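Local coordinates for putative uncharacterized protein lp_3323 (PDB 3DC7), which is of unknown function but probably acts as an ester hydrolase of the GDSL-like lipase and acylhydrolase (SGNH) family, at residues P24-D29 with F85-G90; V40-I45 with R210-K215; I65-D70 with R97-G102; T110-A115 with A164-M169. All coordinates share one frame; numbering follows the deposited sequence. Where two conformers were deposited one is given.

Interaction 1 of 4, residues P24-D29 with F85-G90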
loop_
_atom_site.group_PDB
_atom_site.type_symbol
_atom_site.label_atom_id
_atom_site.label_comp_id
_atom_site.label_asym_id
_atom_site.label_seq_id
_atom_site.Cartn_x
_atom_site.Cartn_y
_atom_site.Cartn_z
ATOM N N PRO A 24 14.090 -17.249 12.640
ATOM C CA PRO A 24 13.304 -17.099 11.409
ATOM C C PRO A 24 13.264 -18.386 10.597
ATOM O O PRO A 24 14.196 -19.195 10.660
ATOM C CB PRO A 24 14.067 -16.033 10.634
ATOM C CG PRO A 24 15.487 -16.167 11.107
ATOM C CD PRO A 24 15.374 -16.527 12.564
ATOM N N ALA A 25 12.192 -18.569 9.836
ATOM C CA ALA A 25 12.100 -19.678 8.900
ATOM C C ALA A 25 11.781 -19.106 7.519
ATOM O O ALA A 25 10.865 -18.304 7.361
ATOM C CB ALA A 25 11.033 -20.656 9.343
ATOM N N TRP A 26 12.535 -19.543 6.524
ATOM C CA TRP A 26 12.476 -18.977 5.181
ATOM C C TRP A 26 11.998 -20.027 4.190
ATOM O O TRP A 26 12.735 -20.948 3.848
ATOM C CB TRP A 26 13.864 -18.467 4.794
ATOM C CG TRP A 26 14.471 -17.535 5.832
ATOM C CD1 TRP A 26 15.336 -17.878 6.833
ATOM C CD2 TRP A 26 14.263 -16.119 5.950
ATOM N NE1 TRP A 26 15.685 -16.766 7.566
ATOM C CE2 TRP A 26 15.040 -15.673 7.050
ATOM C CE3 TRP A 26 13.494 -15.184 5.240
ATOM C CZ2 TRP A 26 15.064 -14.334 7.461
ATOM C CZ3 TRP A 26 13.527 -13.836 5.649
ATOM C CH2 TRP A 26 14.304 -13.433 6.747
ATOM N N LEU A 27 10.749 -19.899 3.751
ATOM C CA LEU A 27 10.166 -20.846 2.802
ATOM C C LEU A 27 10.163 -20.246 1.408
ATOM O O LEU A 27 9.590 -19.180 1.196
ATOM C CB LEU A 27 8.745 -21.222 3.240
ATOM C CG LEU A 27 7.921 -22.193 2.387
ATOM C CD1 LEU A 27 8.533 -23.588 2.357
ATOM C CD2 LEU A 27 6.458 -22.237 2.873
ATOM N N GLY A 28 10.803 -20.915 0.452
ATOM C CA GLY A 28 10.872 -20.387 -0.909
ATOM C C GLY A 28 11.468 -21.280 -1.977
ATOM O O GLY A 28 11.497 -22.490 -1.851
ATOM N N ASP A 29 11.940 -20.647 -3.046
ATOM C CA ASP A 29 12.510 -21.339 -4.192
ATOM C C ASP A 29 14.032 -21.146 -4.220
ATOM O O ASP A 29 14.660 -21.116 -3.162
ATOM C CB ASP A 29 11.815 -20.911 -5.496
ATOM C CG ASP A 29 11.605 -19.387 -5.598
ATOM O OD1 ASP A 29 12.581 -18.614 -5.405
ATOM O OD2 ASP A 29 10.455 -18.957 -5.888
ATOM N N PHE A 85 9.406 -16.276 13.308
ATOM C CA PHE A 85 9.103 -15.490 12.115
ATOM C C PHE A 85 9.035 -16.432 10.922
ATOM O O PHE A 85 9.888 -17.310 10.770
ATOM C CB PHE A 85 10.182 -14.422 11.883
ATOM C CG PHE A 85 10.006 -13.622 10.602
ATOM C CD1 PHE A 85 8.905 -12.776 10.427
ATOM C CD2 PHE A 85 10.959 -13.694 9.586
ATOM C CE1 PHE A 85 8.750 -12.027 9.249
ATOM C CE2 PHE A 85 10.817 -12.962 8.414
ATOM C CZ PHE A 85 9.708 -12.113 8.245
ATOM N N ILE A 86 8.021 -16.256 10.088
ATOM C CA ILE A 86 7.900 -17.039 8.868
ATOM C C ILE A 86 7.771 -16.141 7.646
ATOM O O ILE A 86 6.865 -15.310 7.558
ATOM C CB ILE A 86 6.720 -18.049 8.926
ATOM C CG1 ILE A 86 6.952 -19.057 10.061
ATOM C CG2 ILE A 86 6.560 -18.772 7.576
ATOM C CD1 ILE A 86 5.670 -19.681 10.627
ATOM N N ALA A 87 8.687 -16.329 6.710
ATOM C CA ALA A 87 8.658 -15.640 5.437
ATOM C C ALA A 87 8.428 -16.639 4.294
ATOM O O ALA A 87 9.050 -17.712 4.249
ATOM C CB ALA A 87 9.949 -14.889 5.234
ATOM N N VAL A 88 7.518 -16.289 3.389
ATOM C CA VAL A 88 7.293 -17.075 2.178
ATOM C C VAL A 88 7.635 -16.250 0.948
ATOM O O VAL A 88 7.113 -15.149 0.754
ATOM C CB VAL A 88 5.851 -17.609 2.079
ATOM C CG1 VAL A 88 5.667 -18.443 0.805
ATOM C CG2 VAL A 88 5.499 -18.412 3.332
ATOM N N PHE A 89 8.525 -16.792 0.127
ATOM C CA PHE A 89 9.028 -16.088 -1.040
ATOM C C PHE A 89 8.795 -16.968 -2.282
ATOM O O PHE A 89 9.658 -17.743 -2.695
ATOM C CB PHE A 89 10.507 -15.756 -0.806
ATOM C CG PHE A 89 11.087 -14.736 -1.761
ATOM C CD1 PHE A 89 10.524 -14.507 -3.013
ATOM C CD2 PHE A 89 12.232 -14.051 -1.419
ATOM C CE1 PHE A 89 11.083 -13.600 -3.889
ATOM C CE2 PHE A 89 12.810 -13.133 -2.295
ATOM C CZ PHE A 89 12.235 -12.905 -3.526
ATOM N N GLY A 90 7.604 -16.866 -2.859
ATOM C CA GLY A 90 7.223 -17.742 -3.961
ATOM C C GLY A 90 6.309 -17.112 -4.994
ATOM O O GLY A 90 5.854 -15.975 -4.823
HETATM O O HOH W 1 12.650 -17.934 -2.986
#
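Ala25, Leu27, Phe85 and Ala87 knit two neighbouring parallel strands, 24-28 and 85-89, at the heart of the five-stranded sheet of an SGNH-type alpha/beta/alpha fold. The strand axes are 18° apart. Four backbone bonds make the ladder, among them Leu27 N to Ala87 O at 2.8 Å and Ala87 N to Ala25 O at 3.0 Å.

Packing is close on the face that carries Trp26, Phe85 and Ala87. Here the methyl of Ala87 meets Trp26 CE3 at 3.6 Å, and Phe85 directs its edge toward the face of the Trp26 six-membered ring in an offset edge-to-face pair, centroids 5.7 Å apart and planes at 75°. Trp26 NE1 is hydrogen-bonded to Ser55 OG. On the other face contact is sparser: Leu27 and Val88 run side by side, CD2 to CG2 4.0 Å, while Ala25 CB stays 4.4 Å from Ile86 CG1.

The strands part at their C-terminal ends, where Gly28 and Asp29 begin the Gly-Asp-Ser signature of the family. Water takes over from direct bonding there: one molecule accepts from Asp29 N and donates to Phe89 O, 3.0 Å away.

Interaction 2 of 4, residues V40-I45 with R210-K215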
loop_
_atom_site.group_PDB
_atom_site.type_symbol
_atom_site.label_atom_id
_atom_site.label_comp_id
_atom_site.label_asym_id
_atom_site.label_seq_id
_atom_site.Cartn_x
_atom_site.Cartn_y
_atom_site.Cartn_z
ATOM N N VAL A 40 25.586 -15.049 -1.509
ATOM C CA VAL A 40 25.091 -14.352 -0.318
ATOM C C VAL A 40 23.648 -13.876 -0.510
ATOM O O VAL A 40 23.397 -12.903 -1.216
ATOM C CB VAL A 40 25.985 -13.149 0.065
ATOM C CG1 VAL A 40 25.520 -12.547 1.391
ATOM C CG2 VAL A 40 27.460 -13.565 0.149
ATOM N N HIS A 41 22.718 -14.570 0.137
ATOM C CA HIS A 41 21.289 -14.344 -0.051
ATOM C C HIS A 41 20.749 -13.287 0.914
ATOM O O HIS A 41 21.399 -12.940 1.888
ATOM C CB HIS A 41 20.522 -15.655 0.121
ATOM C CG HIS A 41 20.769 -16.651 -0.969
ATOM N ND1 HIS A 41 21.892 -17.450 -1.008
ATOM C CD2 HIS A 41 20.032 -16.986 -2.054
ATOM C CE1 HIS A 41 21.834 -18.230 -2.072
ATOM N NE2 HIS A 41 20.719 -17.965 -2.727
ATOM N N TYR A 42 19.556 -12.788 0.642
ATOM C CA TYR A 42 18.943 -11.772 1.498
ATOM C C TYR A 42 18.838 -12.256 2.953
ATOM O O TYR A 42 19.094 -11.489 3.885
ATOM C CB TYR A 42 17.566 -11.345 0.960
ATOM C CG TYR A 42 16.542 -12.443 1.048
ATOM C CD1 TYR A 42 15.713 -12.562 2.168
ATOM C CD2 TYR A 42 16.434 -13.394 0.041
ATOM C CE1 TYR A 42 14.786 -13.610 2.273
ATOM C CE2 TYR A 42 15.513 -14.438 0.126
ATOM C CZ TYR A 42 14.694 -14.541 1.246
ATOM O OH TYR A 42 13.786 -15.564 1.325
ATOM N N HIS A 43 18.487 -13.527 3.144
ATOM C CA HIS A 43 18.309 -14.044 4.495
ATOM C C HIS A 43 19.648 -14.253 5.223
ATOM O O HIS A 43 19.685 -14.261 6.449
ATOM C CB HIS A 43 17.449 -15.307 4.502
ATOM C CG HIS A 43 17.970 -16.390 3.625
ATOM N ND1 HIS A 43 18.866 -17.339 4.071
ATOM C CD2 HIS A 43 17.738 -16.668 2.319
ATOM C CE1 HIS A 43 19.153 -18.166 3.080
ATOM N NE2 HIS A 43 18.487 -17.775 2.005
ATOM N N ASP A 44 20.737 -14.405 4.471
ATOM C CA ASP A 44 22.073 -14.530 5.056
ATOM C C ASP A 44 22.516 -13.178 5.609
ATOM O O ASP A 44 23.092 -13.095 6.704
ATOM C CB ASP A 44 23.071 -15.033 4.016
ATOM C CG ASP A 44 22.858 -16.495 3.660
ATOM O OD1 ASP A 44 22.502 -17.287 4.559
ATOM O OD2 ASP A 44 23.052 -16.866 2.480
ATOM N N ILE A 45 22.222 -12.122 4.850
ATOM C CA ILE A 45 22.405 -10.739 5.314
ATOM C C ILE A 45 21.592 -10.468 6.584
ATOM O O ILE A 45 22.143 -10.030 7.590
ATOM C CB ILE A 45 22.075 -9.708 4.200
ATOM C CG1 ILE A 45 23.044 -9.887 3.030
ATOM C CG2 ILE A 45 22.152 -8.258 4.742
ATOM C CD1 ILE A 45 22.512 -9.421 1.694
ATOM N N ARG A 210 21.414 -7.786 -1.789
ATOM C CA ARG A 210 21.623 -6.697 -0.839
ATOM C C ARG A 210 20.423 -5.752 -0.860
ATOM O O ARG A 210 19.948 -5.290 0.188
ATOM C CB ARG A 210 22.917 -5.946 -1.157
ATOM C CG ARG A 210 24.166 -6.713 -0.766
ATOM C CD ARG A 210 25.395 -5.822 -0.739
ATOM N NE ARG A 210 25.812 -5.377 -2.067
ATOM C CZ ARG A 210 26.502 -6.116 -2.931
ATOM N NH1 ARG A 210 26.852 -7.362 -2.630
ATOM N NH2 ARG A 210 26.839 -5.609 -4.108
ATOM N N VAL A 211 19.940 -5.474 -2.072
ATOM C CA VAL A 211 18.745 -4.633 -2.265
ATOM C C VAL A 211 17.547 -5.273 -1.561
ATOM O O VAL A 211 16.850 -4.611 -0.790
ATOM C CB VAL A 211 18.425 -4.390 -3.769
ATOM C CG1 VAL A 211 17.035 -3.783 -3.949
ATOM C CG2 VAL A 211 19.469 -3.483 -4.410
ATOM N N ILE A 212 17.329 -6.563 -1.815
ATOM C CA ILE A 212 16.193 -7.285 -1.244
ATOM C C ILE A 212 16.199 -7.266 0.285
ATOM O O ILE A 212 15.160 -7.060 0.907
ATOM C CB ILE A 212 16.123 -8.738 -1.789
ATOM C CG1 ILE A 212 15.700 -8.713 -3.259
ATOM C CG2 ILE A 212 15.147 -9.586 -0.964
ATOM C CD1 ILE A 212 15.933 -10.014 -3.987
ATOM N N ALA A 213 17.377 -7.459 0.875
ATOM C CA ALA A 213 17.579 -7.380 2.321
ATOM C C ALA A 213 17.190 -6.020 2.882
ATOM O O ALA A 213 16.511 -5.934 3.910
ATOM C CB ALA A 213 19.024 -7.704 2.667
ATOM N N ARG A 214 17.615 -4.958 2.206
ATOM C CA ARG A 214 17.235 -3.598 2.590
ATOM C C ARG A 214 15.719 -3.393 2.488
ATOM O O ARG A 214 15.103 -2.838 3.389
ATOM C CB ARG A 214 17.975 -2.580 1.734
ATOM C CG ARG A 214 19.475 -2.552 2.000
ATOM C CD ARG A 214 20.142 -1.339 1.365
ATOM N NE ARG A 214 20.214 -1.419 -0.093
ATOM C CZ ARG A 214 21.322 -1.682 -0.788
ATOM N NH1 ARG A 214 22.484 -1.898 -0.174
ATOM N NH2 ARG A 214 21.268 -1.714 -2.109
ATOM N N LYS A 215 15.121 -3.874 1.406
ATOM C CA LYS A 215 13.681 -3.711 1.196
ATOM C C LYS A 215 12.895 -4.461 2.253
ATOM O O LYS A 215 11.890 -3.959 2.743
ATOM C CB LYS A 215 13.270 -4.156 -0.215
ATOM C CG LYS A 215 13.720 -3.188 -1.320
ATOM C CD LYS A 215 13.067 -1.804 -1.175
ATOM C CE LYS A 215 13.740 -0.753 -2.076
ATOM N NZ LYS A 215 14.761 0.070 -1.347
#
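Tyr42 has its hydroxyl OH hydrogen-bonded to Thr32 OG1, while the root of the same side chain packs on Ile212. The contact is a helix-helix packing in the alpha/beta/alpha sandwich of the SGNH fold: the first turn of helix 42-50 lies against the N-terminal half of helix 206-223. The evidence for close approach is the backbone itself, since Tyr42 CA and Ala213 CA are only 4.7 Å apart, a separation that the small Ala213 side chain permits.

Ile212 brings its CG2 methyl against Tyr42 CB at 3.6 Å and stays near CG of the ring, the two side chains crossing obliquely. The Tyr42 CG sits between the backbone N and the carbonyl carbon (chi1 68°), and the ring leads away from helix 206-223 to meet Trp26 and Phe89 of the sheet. One turn on, Ile45 places CG2 3.8 Å from Ala213 CB, whose methyl is also 4.3 Å from Tyr42 CB, so Ala213 is touched by both residues.

Polar order is kept within the first segment, where His41 is the N-cap residue and His41 N donates to Asp44 OD2 at 3.3 Å. At the more exposed margin, Ile45 reaches past Ala213 to the backbone of Arg210: its CD1 methyl lies 3.8 Å from Arg210 CA.

Interaction 3 of 4, residues I65-D70 with R97-G102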
loop_
_atom_site.group_PDB
_atom_site.type_symbol
_atom_site.label_atom_id
_atom_site.label_comp_id
_atom_site.label_asym_id
_atom_site.label_seq_id
_atom_site.Cartn_x
_atom_site.Cartn_y
_atom_site.Cartn_z
ATOM N N ILE A 65 4.442 -22.719 -5.550
ATOM C CA ILE A 65 3.502 -22.765 -4.421
ATOM C C ILE A 65 2.505 -23.906 -4.659
ATOM O O ILE A 65 2.178 -24.663 -3.745
ATOM C CB ILE A 65 2.776 -21.420 -4.231
ATOM C CG1 ILE A 65 3.756 -20.368 -3.693
ATOM C CG2 ILE A 65 1.600 -21.586 -3.281
ATOM C CD1 ILE A 65 3.207 -18.974 -3.650
ATOM N N GLY A 66 2.050 -24.025 -5.905
ATOM C CA GLY A 66 1.130 -25.086 -6.300
ATOM C C GLY A 66 1.780 -26.437 -6.560
ATOM O O GLY A 66 2.997 -26.624 -6.354
ATOM N N SER A 67 0.960 -27.362 -7.059
ATOM C CA SER A 67 1.326 -28.768 -7.207
ATOM C C SER A 67 2.477 -29.158 -8.150
ATOM O O SER A 67 2.962 -30.292 -8.070
ATOM C CB SER A 67 0.089 -29.558 -7.613
ATOM O OG SER A 67 -0.303 -29.205 -8.925
ATOM N N ARG A 68 2.913 -28.246 -9.020
ATOM C CA ARG A 68 3.768 -28.607 -10.158
ATOM C C ARG A 68 5.152 -29.107 -9.765
ATOM O O ARG A 68 5.627 -30.101 -10.322
ATOM C CB ARG A 68 3.910 -27.439 -11.141
ATOM C CG ARG A 68 2.649 -27.084 -11.940
ATOM C CD ARG A 68 2.426 -27.930 -13.191
ATOM N NE ARG A 68 3.668 -28.344 -13.836
ATOM C CZ ARG A 68 4.025 -28.042 -15.078
ATOM N NH1 ARG A 68 3.236 -27.311 -15.856
ATOM N NH2 ARG A 68 5.183 -28.478 -15.545
ATOM N N TYR A 69 5.782 -28.423 -8.805
ATOM C CA TYR A 69 7.155 -28.718 -8.362
ATOM C C TYR A 69 7.350 -28.468 -6.860
ATOM O O TYR A 69 7.357 -27.318 -6.431
ATOM C CB TYR A 69 8.146 -27.838 -9.132
ATOM C CG TYR A 69 8.209 -28.103 -10.612
ATOM C CD1 TYR A 69 7.508 -27.312 -11.517
ATOM C CD2 TYR A 69 8.970 -29.159 -11.109
ATOM C CE1 TYR A 69 7.571 -27.560 -12.900
ATOM C CE2 TYR A 69 9.037 -29.414 -12.473
ATOM C CZ TYR A 69 8.342 -28.615 -13.359
ATOM O OH TYR A 69 8.431 -28.899 -14.702
ATOM N N ASP A 70 7.535 -29.532 -6.074
ATOM C CA ASP A 70 7.823 -29.410 -4.637
ATOM C C ASP A 70 6.934 -28.399 -3.928
ATOM O O ASP A 70 7.446 -27.467 -3.290
ATOM C CB ASP A 70 9.291 -29.008 -4.415
ATOM C CG ASP A 70 10.257 -30.123 -4.746
ATOM O OD1 ASP A 70 11.067 -29.960 -5.697
ATOM O OD2 ASP A 70 10.203 -31.165 -4.054
ATOM N N ARG A 97 6.902 -21.587 -14.666
ATOM C CA ARG A 97 6.805 -23.010 -14.971
ATOM C C ARG A 97 5.347 -23.440 -15.198
ATOM O O ARG A 97 5.006 -24.618 -15.092
ATOM C CB ARG A 97 7.502 -23.840 -13.891
ATOM C CG ARG A 97 8.884 -23.292 -13.515
ATOM C CD ARG A 97 9.611 -24.175 -12.520
ATOM N NE ARG A 97 10.297 -25.274 -13.189
ATOM C CZ ARG A 97 10.930 -26.263 -12.566
ATOM N NH1 ARG A 97 10.947 -26.317 -11.242
ATOM N NH2 ARG A 97 11.522 -27.226 -13.272
ATOM N N ASP A 98 4.495 -22.467 -15.508
ATOM C CA ASP A 98 3.137 -22.728 -15.959
ATOM C C ASP A 98 2.269 -23.492 -14.946
ATOM O O ASP A 98 1.675 -24.530 -15.272
ATOM C CB ASP A 98 3.155 -23.418 -17.351
ATOM C CG ASP A 98 3.804 -22.543 -18.442
ATOM O OD1 ASP A 98 3.562 -21.318 -18.434
ATOM O OD2 ASP A 98 4.536 -23.071 -19.320
ATOM N N GLN A 99 2.183 -22.976 -13.721
ATOM C CA GLN A 99 1.140 -23.427 -12.788
ATOM C C GLN A 99 -0.189 -22.798 -13.221
ATOM O O GLN A 99 -0.267 -21.579 -13.371
ATOM C CB GLN A 99 1.483 -23.031 -11.347
ATOM C CG GLN A 99 0.499 -23.511 -10.258
ATOM C CD GLN A 99 0.612 -25.000 -9.975
ATOM O OE1 GLN A 99 -0.355 -25.765 -10.146
ATOM N NE2 GLN A 99 1.800 -25.428 -9.557
ATOM N N PRO A 100 -1.242 -23.621 -13.452
ATOM C CA PRO A 100 -2.515 -22.967 -13.776
ATOM C C PRO A 100 -2.827 -21.943 -12.697
ATOM O O PRO A 100 -2.577 -22.201 -11.512
ATOM C CB PRO A 100 -3.528 -24.117 -13.754
ATOM C CG PRO A 100 -2.700 -25.331 -14.123
ATOM C CD PRO A 100 -1.369 -25.094 -13.432
ATOM N N LEU A 101 -3.315 -20.780 -13.110
ATOM C CA LEU A 101 -3.604 -19.701 -12.174
ATOM C C LEU A 101 -4.846 -20.002 -11.344
ATOM O O LEU A 101 -4.865 -19.789 -10.128
ATOM C CB LEU A 101 -3.770 -18.375 -12.913
ATOM C CG LEU A 101 -4.035 -17.137 -12.056
ATOM C CD1 LEU A 101 -2.880 -16.852 -11.125
ATOM C CD2 LEU A 101 -4.340 -15.944 -12.934
ATOM N N GLY A 102 -5.879 -20.512 -12.003
ATOM C CA GLY A 102 -7.137 -20.743 -11.343
ATOM C C GLY A 102 -7.850 -19.431 -11.114
ATOM O O GLY A 102 -7.572 -18.432 -11.773
HETATM O O HOH W 2 0.486 -26.445 -17.042
#
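Arg97 lays its guanidinium almost perfectly flat on the ring of Tyr69: the planes differ by 7°, and CZ stands 3.4 Å from the ring centroid, 5° off the normal. This cation-pi stack joins two loops, and the second of them starts at a Schellman motif, in which Asp98, with positive phi, is the C-prime residue ending helix 92-96.

The overlap can be followed in single atoms: Arg97 NH1 is 3.3 Å from Tyr69 CG and NH2 3.4 Å from CE2, though the two side chains cross at about a right angle. The chain of Arg97 is bent at chi3 (83°), the torsion that sets NE, whose nearest ring atom is Tyr69 CE1. A second partner fixes the group, since Arg97 NH1 is also hydrogen-bonded to Gly62 O.

Arg68 turns to the backbone of the same helix end. Arg97 O lies over one face of its guanidinium, and Arg68 NH1 makes a weak bond to Asp98 O. A water reinforces this link, donating to Asp98 O at 2.9 Å and weakly accepting from Arg68 NH1. The Gln99 and Arg68 side chains run antiparallel past one another, and that of Gln99 ends beside Gly66, which has no side chain there: Gln99 CD is 3.7 Å from Gly66 CA.

Interaction 4 of 4, residues T110-A115 with A164-M169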
loop_
_atom_site.group_PDB
_atom_site.type_symbol
_atom_site.label_atom_id
_atom_site.label_comp_id
_atom_site.label_asym_id
_atom_site.label_seq_id
_atom_site.Cartn_x
_atom_site.Cartn_y
_atom_site.Cartn_z
ATOM N N THR A 110 -4.101 -27.688 -7.114
ATOM C CA THR A 110 -4.078 -27.786 -8.567
ATOM C C THR A 110 -3.879 -26.419 -9.240
ATOM O O THR A 110 -3.303 -26.330 -10.326
ATOM C CB THR A 110 -5.357 -28.545 -9.056
ATOM O OG1 THR A 110 -4.973 -29.818 -9.589
ATOM C CG2 THR A 110 -6.152 -27.776 -10.105
ATOM N N THR A 111 -4.346 -25.359 -8.576
ATOM C CA THR A 111 -4.221 -24.011 -9.119
ATOM C C THR A 111 -3.454 -23.125 -8.156
ATOM O O THR A 111 -3.326 -23.444 -6.971
ATOM C CB THR A 111 -5.599 -23.370 -9.443
ATOM O OG1 THR A 111 -6.384 -23.253 -8.253
ATOM C CG2 THR A 111 -6.366 -24.192 -10.494
ATOM N N PHE A 112 -2.949 -22.012 -8.667
ATOM C CA PHE A 112 -2.182 -21.066 -7.852
ATOM C C PHE A 112 -3.031 -20.489 -6.721
ATOM O O PHE A 112 -2.570 -20.380 -5.596
ATOM C CB PHE A 112 -1.637 -19.941 -8.728
ATOM C CG PHE A 112 -0.644 -19.054 -8.032
ATOM C CD1 PHE A 112 0.535 -19.578 -7.508
ATOM C CD2 PHE A 112 -0.876 -17.692 -7.920
ATOM C CE1 PHE A 112 1.459 -18.753 -6.879
ATOM C CE2 PHE A 112 0.053 -16.863 -7.289
ATOM C CZ PHE A 112 1.216 -17.399 -6.765
ATOM N N TYR A 113 -4.273 -20.133 -7.032
ATOM C CA TYR A 113 -5.207 -19.592 -6.041
ATOM C C TYR A 113 -5.557 -20.596 -4.956
ATOM O O TYR A 113 -5.569 -20.262 -3.765
ATOM C CB TYR A 113 -6.489 -19.137 -6.717
ATOM C CG TYR A 113 -6.494 -17.715 -7.214
ATOM C CD1 TYR A 113 -6.684 -16.635 -6.328
ATOM C CD2 TYR A 113 -6.370 -17.437 -8.573
ATOM C CE1 TYR A 113 -6.728 -15.314 -6.798
ATOM C CE2 TYR A 113 -6.402 -16.125 -9.051
ATOM C CZ TYR A 113 -6.581 -15.077 -8.161
ATOM O OH TYR A 113 -6.619 -13.796 -8.645
ATOM N N GLY A 114 -5.846 -21.828 -5.373
ATOM C CA GLY A 114 -6.123 -22.911 -4.441
ATOM C C GLY A 114 -4.937 -23.221 -3.557
ATOM O O GLY A 114 -5.097 -23.466 -2.364
ATOM N N ALA A 115 -3.736 -23.190 -4.124
ATOM C CA ALA A 115 -2.542 -23.512 -3.346
ATOM C C ALA A 115 -2.187 -22.430 -2.308
ATOM O O ALA A 115 -1.817 -22.769 -1.184
ATOM C CB ALA A 115 -1.383 -23.829 -4.238
ATOM N N ALA A 164 -1.093 -10.417 -8.461
ATOM C CA ALA A 164 -2.415 -10.004 -7.964
ATOM C C ALA A 164 -3.115 -11.079 -7.124
ATOM O O ALA A 164 -3.786 -10.759 -6.132
ATOM C CB ALA A 164 -3.315 -9.561 -9.114
ATOM N N ALA A 165 -2.949 -12.345 -7.514
ATOM C CA ALA A 165 -3.467 -13.485 -6.747
ATOM C C ALA A 165 -2.896 -13.502 -5.318
ATOM O O ALA A 165 -3.643 -13.633 -4.341
ATOM C CB ALA A 165 -3.172 -14.812 -7.481
ATOM N N ILE A 166 -1.580 -13.365 -5.200
ATOM C CA ILE A 166 -0.912 -13.229 -3.898
ATOM C C ILE A 166 -1.463 -12.050 -3.073
ATOM O O ILE A 166 -1.810 -12.211 -1.888
ATOM C CB ILE A 166 0.631 -13.136 -4.064
ATOM C CG1 ILE A 166 1.181 -14.462 -4.624
ATOM C CG2 ILE A 166 1.301 -12.840 -2.737
ATOM C CD1 ILE A 166 2.569 -14.362 -5.233
ATOM N N ALA A 167 -1.566 -10.872 -3.693
ATOM C CA ALA A 167 -2.139 -9.716 -2.989
ATOM C C ALA A 167 -3.564 -10.014 -2.503
ATOM O O ALA A 167 -3.862 -9.799 -1.327
ATOM C CB ALA A 167 -2.098 -8.480 -3.842
ATOM N N GLN A 168 -4.426 -10.542 -3.378
ATOM C CA GLN A 168 -5.810 -10.857 -2.975
ATOM C C GLN A 168 -5.905 -11.923 -1.887
ATOM O O GLN A 168 -6.617 -11.726 -0.904
ATOM C CB GLN A 168 -6.676 -11.282 -4.160
ATOM C CG GLN A 168 -6.883 -10.200 -5.230
ATOM C CD GLN A 168 -7.273 -10.794 -6.592
ATOM O OE1 GLN A 168 -7.769 -11.929 -6.673
ATOM N NE2 GLN A 168 -7.057 -10.018 -7.668
HETATM N N MSE A 169 -5.217 -13.039 -2.066
HETATM C CA MSE A 169 -5.261 -14.147 -1.100
HETATM C C MSE A 169 -4.634 -13.794 0.244
HETATM O O MSE A 169 -5.188 -14.146 1.271
HETATM C CB MSE A 169 -4.600 -15.417 -1.643
HETATM C CG MSE A 169 -5.336 -16.060 -2.796
HETATM SE SE MSE A 169 -7.195 -16.422 -2.334
HETATM C CE MSE A 169 -6.968 -17.616 -0.821
#
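Ala165 and two aromatic residues, Phe112 and Tyr113, form the apolar centre. The methyl of Ala165 sits over one face of the Tyr113 ring in a CH-pi contact, CB to centroid 3.7 Å and 21° off the normal, displaced toward the rim where CZ is nearest. The same methyl meets Phe112 at the edge of its ring, 3.7 Å from CD2, so it is wedged between two aromatic groups turned differently toward it.

On the Phe112 side, Ile166 continues the packing: its CG1 is 3.6 Å from Phe112 CZ, and CD1 lies at the ring edge in plane. CB of Phe112 points toward helix 159-173, and chi1 of -170° puts CG anti to the backbone N. On the Tyr113 side, selenomethionine Met169 touches Tyr113 CD1 through CG at 3.8 Å, and its SE is at the ring edge, 5.4 Å from the centroid, a Met-aromatic contact.

The polar edge lies at the end of Tyr113, whose OH donates to Gln168 OE1 at 2.9 Å from above the amide carbonyl plane, 42° out of it. Back at the start of helix 112-126, Thr111 is the N-cap residue, its OG1 accepting from Gly114 N. Such helix-on-helix packing belongs to the alpha/beta/alpha sandwich of SGNH hydrolases: helices 112-126 and 159-173 belong to successive beta-alpha-beta crossovers, and here they meet beside the sheet.

Overall arrangement
Interaction 1 is the sheet core, its centre about 7 Å from the centre of the chain, and the other contacts are arranged about it. Interaction 2 adjoins it directly: Tyr42 CE1 lies 3.6 Å from Trp26 CE3. Interactions 3 and 4 fall across the chain's centre from interaction 2, about 26 and 25 Å from it between centres. They are near neighbours, centres about 10 Å apart, with Pro100 O to Phe112 N at 2.9 Å a probable hydrogen bond. Both touch Gly90, through Ile65 CD1 and Ile166 CD1. The active site probably lies at the C-terminal end of strand 24-28, as in SGNH relatives; there Asp29 packs on helix 92-96, which leads into interaction 3.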